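Local coordinates for protein acyl-coenzyme A oxidase 1 (Yarrowia lipolytica, PDB 5Y9D) that uses FAD to oxidise 2,3-saturated acyl-CoAs to (2E)-enoyl-CoAs, reducing O2 to hydrogen peroxide in peroxisomal fatty acid beta-oxidation, at residues Thr185-Ser190 / Asn274-Arg279; Lys501-Gln506 / Leu522-Arg527; Val31-Glu36 / Ala330-Cys335. All blocks are in the same frame, centred on the assembly; numbering follows the deposited sequence.

Contact 1 of 3, residues Thr185-Ser190 / Asn274-Arg279; sequences TYDQDS and NVRIPR
Asp-187 and Arg-276 are joined by a salt bridge, in which Arg-276 NH1 donates to Asp-187 OD2 over 3.1 Å. The bond is nearly straight, with 167° at the hydrogen. It runs in the guanidinium plane but meets OD2 on its anti side, tilted from the carboxylate plane. The two flat groups are turned 65° against each other and do not form a paired, two-pronged bridge: Arg-276 NH2 stays 3.6 Å from Asp-187 OD2. An arginine suits this place because its chain, extended from CG to NE, spans the distance from one strand to the next but one. NH1 has a second acceptor in Gln-192 OE1, which also takes a weak bond from Ser-190 OG. Ser-190 OG itself lies 3.2 Å from Arg-276 NH1, at an angle too poor for a hydrogen bond.

Tyr-186 and Asp-187 are adjacent strand residues whose side chains leave on opposite sides, so a different contact forms on the other side of the strand. The methylenes of Arg-279 pass obliquely by the tyrosine ring, with Arg-279 CD 3.8 Å from Tyr-186 CE1. Ring and guanidinium planes are nearly perpendicular, and the guanidinium is not stacked on the ring. Arg-279 NE donates to Val-289 O, and Arg-279 NH2 forms a salt bridge with Asp-191. The other oxygen of Asp-191 is hydrogen-bonded to Tyr-186 OH.

Strand 192-196 lies between the two segments and pairs antiparallel with both 183-187 and 275-278 in the sheet of the acyl-CoA dehydrogenase middle domain. Charged and amide groups here bridge over that central strand. The Asp-187 bridge is partly solvent-accessible, which probably screens its charge attraction, whereas tyrosine and arginine on the other side combine aliphatic packing with a shared carboxylate.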
loop_
_atom_site.group_PDB
_atom_site.type_symbol
_atom_site.label_atom_id
_atom_site.label_comp_id
_atom_site.label_asym_id
_atom_site.label_seq_id
_atom_site.Cartn_x
_atom_site.Cartn_y
_atom_site.Cartn_z
ATOM N N THR A 185 28.340 -30.249 5.659
ATOM C CA THR A 185 29.721 -30.660 5.668
ATOM C C THR A 185 29.795 -32.172 5.526
ATOM O O THR A 185 29.115 -32.904 6.238
ATOM C CB THR A 185 30.521 -30.111 6.874
ATOM O OG1 THR A 185 31.477 -31.076 7.302
ATOM C CG2 THR A 185 29.651 -29.755 8.033
ATOM N N TYR A 186 30.636 -32.603 4.574
ATOM C CA TYR A 186 30.666 -33.976 4.069
ATOM C C TYR A 186 31.403 -34.877 5.022
ATOM O O TYR A 186 32.396 -34.481 5.585
ATOM C CB TYR A 186 31.341 -34.067 2.697
ATOM C CG TYR A 186 31.393 -35.500 2.210
ATOM C CD1 TYR A 186 30.223 -36.192 1.917
ATOM C CD2 TYR A 186 32.604 -36.189 2.106
ATOM C CE1 TYR A 186 30.257 -37.512 1.497
ATOM C CE2 TYR A 186 32.652 -37.514 1.693
ATOM C CZ TYR A 186 31.474 -38.165 1.388
ATOM O OH TYR A 186 31.497 -39.466 0.986
ATOM N N ASP A 187 30.888 -36.082 5.213
ATOM C CA ASP A 187 31.522 -37.038 6.105
ATOM C C ASP A 187 31.737 -38.343 5.363
ATOM O O ASP A 187 30.786 -39.051 5.049
ATOM C CB ASP A 187 30.686 -37.247 7.376
ATOM C CG ASP A 187 31.341 -38.214 8.361
ATOM O OD1 ASP A 187 32.362 -38.831 8.007
ATOM O OD2 ASP A 187 30.826 -38.371 9.487
ATOM N N GLN A 188 33.002 -38.656 5.119
ATOM C CA GLN A 188 33.390 -39.796 4.287
ATOM C C GLN A 188 33.219 -41.118 5.015
ATOM O O GLN A 188 32.725 -42.068 4.435
ATOM C CB GLN A 188 34.831 -39.616 3.841
ATOM C CG GLN A 188 35.313 -40.588 2.784
ATOM C CD GLN A 188 36.664 -40.172 2.244
ATOM O OE1 GLN A 188 37.368 -39.371 2.862
ATOM N NE2 GLN A 188 37.028 -40.697 1.093
ATOM N N ASP A 189 33.605 -41.169 6.292
ATOM C CA ASP A 189 33.426 -42.368 7.115
ATOM C C ASP A 189 32.047 -42.965 6.919
ATOM O O ASP A 189 31.933 -44.163 6.765
ATOM C CB ASP A 189 33.687 -42.081 8.604
ATOM C CG ASP A 189 35.203 -41.907 8.934
ATOM O OD1 ASP A 189 35.948 -41.297 8.131
ATOM O OD2 ASP A 189 35.656 -42.373 10.012
ATOM N N SER A 190 31.010 -42.120 6.873
ATOM C CA SER A 190 29.592 -42.560 6.760
ATOM C C SER A 190 28.917 -42.326 5.380
ATOM O O SER A 190 27.799 -42.807 5.150
ATOM C CB SER A 190 28.746 -41.909 7.875
ATOM O OG SER A 190 28.864 -40.490 7.886
ATOM N N ASN A 274 23.344 -31.106 13.688
ATOM C CA ASN A 274 24.027 -32.363 13.217
ATOM C C ASN A 274 23.054 -33.363 12.695
ATOM O O ASN A 274 22.938 -34.478 13.214
ATOM C CB ASN A 274 24.947 -33.019 14.280
ATOM C CG ASN A 274 26.212 -32.205 14.545
ATOM O OD1 ASN A 274 27.320 -32.677 14.282
ATOM N ND2 ASN A 274 26.053 -30.959 15.079
ATOM N N VAL A 275 22.303 -32.920 11.699
ATOM C CA VAL A 275 21.370 -33.784 11.002
ATOM C C VAL A 275 22.044 -34.479 9.828
ATOM O O VAL A 275 22.603 -33.831 8.949
ATOM C CB VAL A 275 20.147 -33.006 10.521
ATOM C CG1 VAL A 275 19.281 -33.886 9.647
ATOM C CG2 VAL A 275 19.366 -32.528 11.718
ATOM N N ARG A 276 21.947 -35.801 9.813
ATOM C CA ARG A 276 22.678 -36.620 8.872
ATOM C C ARG A 276 21.754 -36.983 7.767
ATOM O O ARG A 276 20.636 -37.450 8.008
ATOM C CB ARG A 276 23.257 -37.844 9.568
ATOM C CG ARG A 276 24.240 -37.436 10.656
ATOM C CD ARG A 276 25.071 -38.592 11.188
ATOM N NE ARG A 276 26.278 -38.080 11.870
ATOM C CZ ARG A 276 27.517 -38.037 11.359
ATOM N NH1 ARG A 276 27.795 -38.505 10.138
ATOM N NH2 ARG A 276 28.497 -37.531 12.086
ATOM N N ILE A 277 22.198 -36.678 6.555
ATOM C CA ILE A 277 21.543 -37.161 5.360
ATOM C C ILE A 277 22.549 -37.968 4.505
ATOM O O ILE A 277 23.739 -37.707 4.531
ATOM C CB ILE A 277 20.899 -36.010 4.541
ATOM C CG1 ILE A 277 21.934 -34.988 4.114
ATOM C CG2 ILE A 277 19.801 -35.323 5.343
ATOM C CD1 ILE A 277 21.367 -33.899 3.235
ATOM N N PRO A 278 22.070 -38.945 3.746
ATOM C CA PRO A 278 23.032 -39.543 2.826
ATOM C C PRO A 278 23.532 -38.560 1.784
ATOM O O PRO A 278 22.923 -37.525 1.549
ATOM C CB PRO A 278 22.246 -40.680 2.156
ATOM C CG PRO A 278 20.810 -40.451 2.506
ATOM C CD PRO A 278 20.776 -39.642 3.763
ATOM N N ARG A 279 24.651 -38.909 1.161
ATOM C CA ARG A 279 25.314 -38.046 0.167
ATOM C C ARG A 279 24.451 -37.887 -1.096
ATOM O O ARG A 279 24.463 -36.834 -1.729
ATOM C CB ARG A 279 26.702 -38.632 -0.150
ATOM C CG ARG A 279 27.450 -38.055 -1.343
ATOM C CD ARG A 279 28.650 -38.940 -1.687
ATOM N NE ARG A 279 28.661 -39.230 -3.110
ATOM C CZ ARG A 279 28.401 -40.409 -3.661
ATOM N NH1 ARG A 279 28.428 -40.507 -4.986
ATOM N NH2 ARG A 279 28.143 -41.489 -2.924
#

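Contact 2 of 3, residues Lys501-Gln506 / Leu522-Arg527; sequences KSKISQ and LVEAFR
The carboxylate of Glu-524 has Lys-503 lying above one of its faces. Lys-503 CB sits almost directly over the carboxylate carbon, 4.0 Å from Glu-524 CD, and the backbone N of Lys-503 approaches from the same side. That N donates to Glu-524 OE2 over 3.0 Å in a nearly straight bond (165° at the hydrogen) that comes from well above the carboxylate plane. Beyond OE2 stands Ser-502, its CA 3.3 Å from that oxygen.

Glutamate suits the position because it is long enough to leave the helix and take up a peptide N-H of the loop. Its CG is anti to the backbone N (chi1 -178°), which brings this methylene against the branch of Ile-504, with Ile-504 CG2 3.6 Å from Glu-524 CG; the two chains run alongside each other, head to tail. The bend at chi2 then turns the carboxylate to the Lys-503 N-H. The extended Lys-503 chain leads away from the helix, leaving NZ 6.4 Å from Glu-524 OE1; any attraction is therefore through space and probably weak. Arg-531 makes a long, weak ion pair with OE2. Ser-502 OG donates a weak bond to Ile-504 O within its own segment.

The loop, which follows helix 467-486, thus lies along the outer side of helix 519-544, where Ser-502 also touches Thr-528 and Arg-531. The helix turns other residues inward: Leu-522 packs on helices 558-581 and 589-606, and Phe-526 meets Phe-611 edge-to-face. The contact is surface packing of a loop on the C-terminal helical region, away from the flavin.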
loop_
_atom_site.group_PDB
_atom_site.type_symbol
_atom_site.label_atom_id
_atom_site.label_comp_id
_atom_site.label_asym_id
_atom_site.label_seq_id
_atom_site.Cartn_x
_atom_site.Cartn_y
_atom_site.Cartn_z
ATOM N N LYS A 501 21.231 4.277 -33.270
ATOM C CA LYS A 501 21.142 5.732 -33.035
ATOM C C LYS A 501 19.657 6.130 -33.054
ATOM O O LYS A 501 18.861 5.565 -33.824
ATOM C CB LYS A 501 21.915 6.518 -34.108
ATOM C CG LYS A 501 22.782 7.655 -33.564
ATOM C CD LYS A 501 24.244 7.520 -34.034
ATOM C CE LYS A 501 25.267 7.959 -32.985
ATOM N NZ LYS A 501 26.475 7.079 -32.983
ATOM N N SER A 502 19.259 7.088 -32.228
ATOM C CA SER A 502 17.849 7.429 -32.219
ATOM C C SER A 502 17.446 8.017 -33.574
ATOM O O SER A 502 18.214 8.713 -34.250
ATOM C CB SER A 502 17.438 8.335 -31.039
ATOM O OG SER A 502 17.628 9.714 -31.271
ATOM N N LYS A 503 16.238 7.675 -33.983
ATOM C CA LYS A 503 15.703 8.176 -35.213
ATOM C C LYS A 503 15.074 9.549 -34.976
ATOM O O LYS A 503 14.616 10.168 -35.934
ATOM C CB LYS A 503 14.697 7.184 -35.795
ATOM C CG LYS A 503 15.327 5.853 -36.162
ATOM C CD LYS A 503 14.371 5.001 -36.974
ATOM C CE LYS A 503 15.103 3.860 -37.680
ATOM N NZ LYS A 503 14.271 3.276 -38.775
ATOM N N ILE A 504 15.088 10.047 -33.730
ATOM C CA ILE A 504 14.503 11.363 -33.441
ATOM C C ILE A 504 15.541 12.408 -33.008
ATOM O O ILE A 504 16.473 12.102 -32.287
ATOM C CB ILE A 504 13.304 11.282 -32.431
ATOM C CG1 ILE A 504 13.699 11.603 -30.982
ATOM C CG2 ILE A 504 12.588 9.934 -32.509
ATOM C CD1 ILE A 504 13.355 13.016 -30.537
ATOM N N SER A 505 15.384 13.640 -33.494
ATOM C CA SER A 505 16.152 14.792 -32.989
ATOM C C SER A 505 15.248 16.014 -32.954
ATOM O O SER A 505 14.529 16.286 -33.916
ATOM C CB SER A 505 17.399 15.079 -33.845
ATOM O OG SER A 505 17.071 15.275 -35.208
ATOM N N GLN A 506 15.297 16.730 -31.835
ATOM C CA GLN A 506 14.455 17.905 -31.569
ATOM C C GLN A 506 15.311 19.180 -31.518
ATOM O O GLN A 506 16.169 19.318 -30.639
ATOM C CB GLN A 506 13.751 17.727 -30.210
ATOM C CG GLN A 506 12.277 17.341 -30.273
ATOM C CD GLN A 506 11.391 18.480 -30.729
ATOM O OE1 GLN A 506 10.397 18.262 -31.412
ATOM N NE2 GLN A 506 11.762 19.703 -30.378
ATOM N N LEU A 522 6.440 6.757 -30.332
ATOM C CA LEU A 522 6.419 6.564 -28.882
ATOM C C LEU A 522 7.440 5.507 -28.549
ATOM O O LEU A 522 8.303 5.713 -27.692
ATOM C CB LEU A 522 5.019 6.172 -28.393
ATOM C CG LEU A 522 4.002 7.288 -28.639
ATOM C CD1 LEU A 522 2.566 6.832 -28.452
ATOM C CD2 LEU A 522 4.324 8.493 -27.780
ATOM N N VAL A 523 7.380 4.408 -29.284
ATOM C CA VAL A 523 8.344 3.320 -29.097
ATOM C C VAL A 523 9.767 3.875 -29.146
ATOM O O VAL A 523 10.525 3.767 -28.182
ATOM C CB VAL A 523 8.163 2.209 -30.150
ATOM C CG1 VAL A 523 9.324 1.230 -30.124
ATOM C CG2 VAL A 523 6.860 1.458 -29.910
ATOM N N GLU A 524 10.078 4.513 -30.265
ATOM C CA GLU A 524 11.376 5.101 -30.524
ATOM C C GLU A 524 11.724 6.107 -29.444
ATOM O O GLU A 524 12.880 6.204 -29.038
ATOM C CB GLU A 524 11.384 5.754 -31.917
ATOM C CG GLU A 524 12.723 6.362 -32.338
ATOM C CD GLU A 524 13.862 5.357 -32.292
ATOM O OE1 GLU A 524 13.569 4.166 -32.526
ATOM O OE2 GLU A 524 15.031 5.736 -32.016
ATOM N N ALA A 525 10.730 6.842 -28.945
ATOM C CA ALA A 525 11.006 7.802 -27.880
ATOM C C ALA A 525 11.441 7.065 -26.641
ATOM O O ALA A 525 12.375 7.490 -25.929
ATOM C CB ALA A 525 9.800 8.659 -27.581
ATOM N N PHE A 526 10.778 5.941 -26.395
ATOM C CA PHE A 526 11.068 5.190 -25.184
ATOM C C PHE A 526 12.385 4.486 -25.284
ATOM O O PHE A 526 13.174 4.562 -24.345
ATOM C CB PHE A 526 9.929 4.236 -24.796
ATOM C CG PHE A 526 9.078 4.795 -23.721
ATOM C CD1 PHE A 526 7.982 5.564 -24.028
ATOM C CD2 PHE A 526 9.442 4.650 -22.406
ATOM C CE1 PHE A 526 7.225 6.136 -23.038
ATOM C CE2 PHE A 526 8.696 5.220 -21.410
ATOM C CZ PHE A 526 7.583 5.966 -21.728
ATOM N N ARG A 527 12.627 3.827 -26.415
ATOM C CA ARG A 527 13.922 3.200 -26.697
ATOM C C ARG A 527 15.117 4.164 -26.587
ATOM O O ARG A 527 16.155 3.836 -26.004
ATOM C CB ARG A 527 13.890 2.570 -28.071
ATOM C CG ARG A 527 13.009 1.346 -28.108
ATOM C CD ARG A 527 12.864 0.775 -29.489
ATOM N NE ARG A 527 12.310 -0.567 -29.379
ATOM C CZ ARG A 527 11.897 -1.314 -30.393
ATOM N NH1 ARG A 527 11.961 -0.902 -31.659
ATOM N NH2 ARG A 527 11.427 -2.509 -30.122
#

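Contact 3 of 3, residues Val31-Glu36 / Ala330-Cys335; sequences VEMAKE and ALRYAC
Glu-32 and Glu-36 from one helix and the backbone carbonyl of Cys-335 from the other segment converge on a single polar atom outside both, NZ of Lys-350. Glu-32 OE1 and Glu-36 OE2 each form a salt bridge with Lys-350 NZ, which also donates a hydrogen bond to Cys-335 O. One ammonium group thereby ties the two segments together, and two carboxylates around it would probably stabilise its positive charge. Each acid has a second basic partner: Glu-32 OE2 pairs with Arg-338 and Glu-36 OE1 with Arg-637.

Direct contact is van der Waals packing of methylene, methyl and thiol groups, partly against carbonyl oxygens. Glutamates one helical turn apart suit this place because their carboxylates reach the lysine while their methylenes pack on the neighbour. Glu-36 CG lies 3.9 Å from Cys-335 CB, and Glu-36 CD is 4.1 Å from Cys-335 SG, so the compact cysteine fits against the stem of the acid. Glu-32 CB is 4.1 Å from Cys-335 O.

Met-33 supplies the other half. With chi1 at -177°, its chain starts out opposite its own N, and bends at chi2 and chi3 curl it until the methyl lies on Arg-332. Met-33 CE is 3.4 Å from Arg-332 O and 3.7 Å from Arg-332 CB. A flexible thioether can follow such a surface, covering the arginine's root while its extended chain carries the guanidinium elsewhere, to Gly-659 O and Asp-645.

The N-terminal helix 28-38 thus packs on the C-terminal part of helix 306-334 and on Cys-335, two residues before Arg-337 of the FAD pocket. Helix 640-646 closes over both, through Ile-641 on Met-33 and Glu-36 and Val-640 on Cys-335. Leu-331 packs into helix 355-391 and also touches Thr-644 of helix 640-646.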
loop_
_atom_site.group_PDB
_atom_site.type_symbol
_atom_site.label_atom_id
_atom_site.label_comp_id
_atom_site.label_asym_id
_atom_site.label_seq_id
_atom_site.Cartn_x
_atom_site.Cartn_y
_atom_site.Cartn_z
ATOM N N VAL A 31 -29.651 -0.129 -13.685
ATOM C CA VAL A 31 -30.184 0.527 -14.865
ATOM C C VAL A 31 -29.038 1.223 -15.563
ATOM O O VAL A 31 -28.885 1.089 -16.769
ATOM C CB VAL A 31 -31.353 1.484 -14.509
ATOM C CG1 VAL A 31 -31.783 2.284 -15.723
ATOM C CG2 VAL A 31 -32.524 0.678 -13.933
ATOM N N GLU A 32 -28.202 1.911 -14.792
ATOM C CA GLU A 32 -26.997 2.538 -15.354
ATOM C C GLU A 32 -26.008 1.571 -15.950
ATOM O O GLU A 32 -25.442 1.850 -16.995
ATOM C CB GLU A 32 -26.286 3.405 -14.323
ATOM C CG GLU A 32 -26.999 4.736 -14.082
ATOM C CD GLU A 32 -27.155 5.563 -15.351
ATOM O OE1 GLU A 32 -26.206 5.599 -16.188
ATOM O OE2 GLU A 32 -28.237 6.175 -15.516
ATOM N N MET A 33 -25.791 0.439 -15.291
ATOM C CA MET A 33 -24.859 -0.553 -15.808
ATOM C C MET A 33 -25.330 -1.158 -17.126
ATOM O O MET A 33 -24.524 -1.434 -17.995
ATOM C CB MET A 33 -24.586 -1.642 -14.771
ATOM C CG MET A 33 -23.558 -2.701 -15.210
ATOM S SD MET A 33 -21.830 -2.154 -15.334
ATOM C CE MET A 33 -21.486 -1.808 -13.609
ATOM N N ALA A 34 -26.628 -1.361 -17.285
ATOM C CA ALA A 34 -27.176 -1.908 -18.531
ATOM C C ALA A 34 -26.969 -0.913 -19.677
ATOM O O ALA A 34 -26.675 -1.313 -20.807
ATOM C CB ALA A 34 -28.659 -2.262 -18.367
ATOM N N LYS A 35 -27.076 0.371 -19.366
ATOM C CA LYS A 35 -26.849 1.450 -20.335
ATOM C C LYS A 35 -25.394 1.473 -20.728
ATOM O O LYS A 35 -25.065 1.509 -21.926
ATOM C CB LYS A 35 -27.254 2.820 -19.748
ATOM C CG LYS A 35 -28.745 2.900 -19.399
ATOM C CD LYS A 35 -29.103 4.019 -18.419
ATOM C CE LYS A 35 -29.283 5.368 -19.112
ATOM N NZ LYS A 35 -30.481 5.368 -20.001
ATOM N N GLU A 36 -24.518 1.424 -19.724
ATOM C CA GLU A 36 -23.079 1.466 -19.984
ATOM C C GLU A 36 -22.707 0.305 -20.856
ATOM O O GLU A 36 -21.903 0.452 -21.760
ATOM C CB GLU A 36 -22.238 1.372 -18.716
ATOM C CG GLU A 36 -22.202 2.600 -17.861
ATOM C CD GLU A 36 -21.436 3.771 -18.451
ATOM O OE1 GLU A 36 -20.622 3.623 -19.409
ATOM O OE2 GLU A 36 -21.655 4.875 -17.892
ATOM N N ALA A 330 -13.356 -1.521 -9.160
ATOM C CA ALA A 330 -13.350 -0.054 -9.151
ATOM C C ALA A 330 -14.116 0.606 -10.316
ATOM O O ALA A 330 -14.896 1.524 -10.089
ATOM C CB ALA A 330 -11.911 0.437 -9.126
ATOM N N LEU A 331 -13.862 0.162 -11.542
ATOM C CA LEU A 331 -14.424 0.792 -12.713
ATOM C C LEU A 331 -15.902 0.476 -12.898
ATOM O O LEU A 331 -16.623 1.311 -13.436
ATOM C CB LEU A 331 -13.671 0.387 -13.998
ATOM C CG LEU A 331 -12.265 0.959 -14.187
ATOM C CD1 LEU A 331 -11.590 0.301 -15.373
ATOM C CD2 LEU A 331 -12.297 2.476 -14.347
ATOM N N ARG A 332 -16.358 -0.722 -12.520
ATOM C CA ARG A 332 -17.812 -0.986 -12.498
ATOM C C ARG A 332 -18.523 -0.131 -11.428
ATOM O O ARG A 332 -19.639 0.334 -11.634
ATOM C CB ARG A 332 -18.130 -2.452 -12.272
ATOM C CG ARG A 332 -18.024 -3.346 -13.512
ATOM C CD ARG A 332 -18.108 -4.803 -13.077
ATOM N NE ARG A 332 -18.003 -5.686 -14.229
ATOM C CZ ARG A 332 -17.976 -7.016 -14.194
ATOM N NH1 ARG A 332 -18.062 -7.679 -13.045
ATOM N NH2 ARG A 332 -17.867 -7.679 -15.330
ATOM N N TYR A 333 -17.871 0.043 -10.288
ATOM C CA TYR A 333 -18.367 0.919 -9.269
ATOM C C TYR A 333 -18.378 2.369 -9.741
ATOM O O TYR A 333 -19.298 3.085 -9.375
ATOM C CB TYR A 333 -17.548 0.790 -7.995
ATOM C CG TYR A 333 -18.111 1.581 -6.851
ATOM C CD1 TYR A 333 -19.369 1.329 -6.383
ATOM C CD2 TYR A 333 -17.362 2.583 -6.216
ATOM C CE1 TYR A 333 -19.898 2.050 -5.329
ATOM C CE2 TYR A 333 -17.880 3.297 -5.152
ATOM C CZ TYR A 333 -19.159 3.031 -4.722
ATOM O OH TYR A 333 -19.703 3.726 -3.651
ATOM N N ALA A 334 -17.397 2.787 -10.555
ATOM C CA ALA A 334 -17.296 4.179 -11.041
ATOM C C ALA A 334 -18.433 4.540 -11.958
ATOM O O ALA A 334 -18.910 5.677 -11.980
ATOM C CB ALA A 334 -15.979 4.409 -11.795
ATOM N N CYS A 335 -18.811 3.582 -12.773
ATOM C CA CYS A 335 -19.940 3.726 -13.651
ATOM C C CYS A 335 -21.294 3.791 -12.938
ATOM O O CYS A 335 -22.282 4.111 -13.559
ATOM C CB CYS A 335 -19.977 2.559 -14.612
ATOM S SG CYS A 335 -18.588 2.512 -15.743
#

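The three contacts lie in separate parts of the subunit and none touches another. Contact 1, in the beta domain, is about 65 Å from contact 3 centre to centre, on the opposite side of the chain's centre. Yet it falls inside the long sequence loop that contact 3 closes, and helix 306-334 is the next regular element after strand 275-278. Contact 2 comes later in the chain, with its nearest atoms about 20 Å from those of contact 3 and about 46 Å from those of contact 1. All three lie away from the annotated sites; contact 3 has a bound FAD about 12 Å from the Cys-335 side chain, too far to touch it.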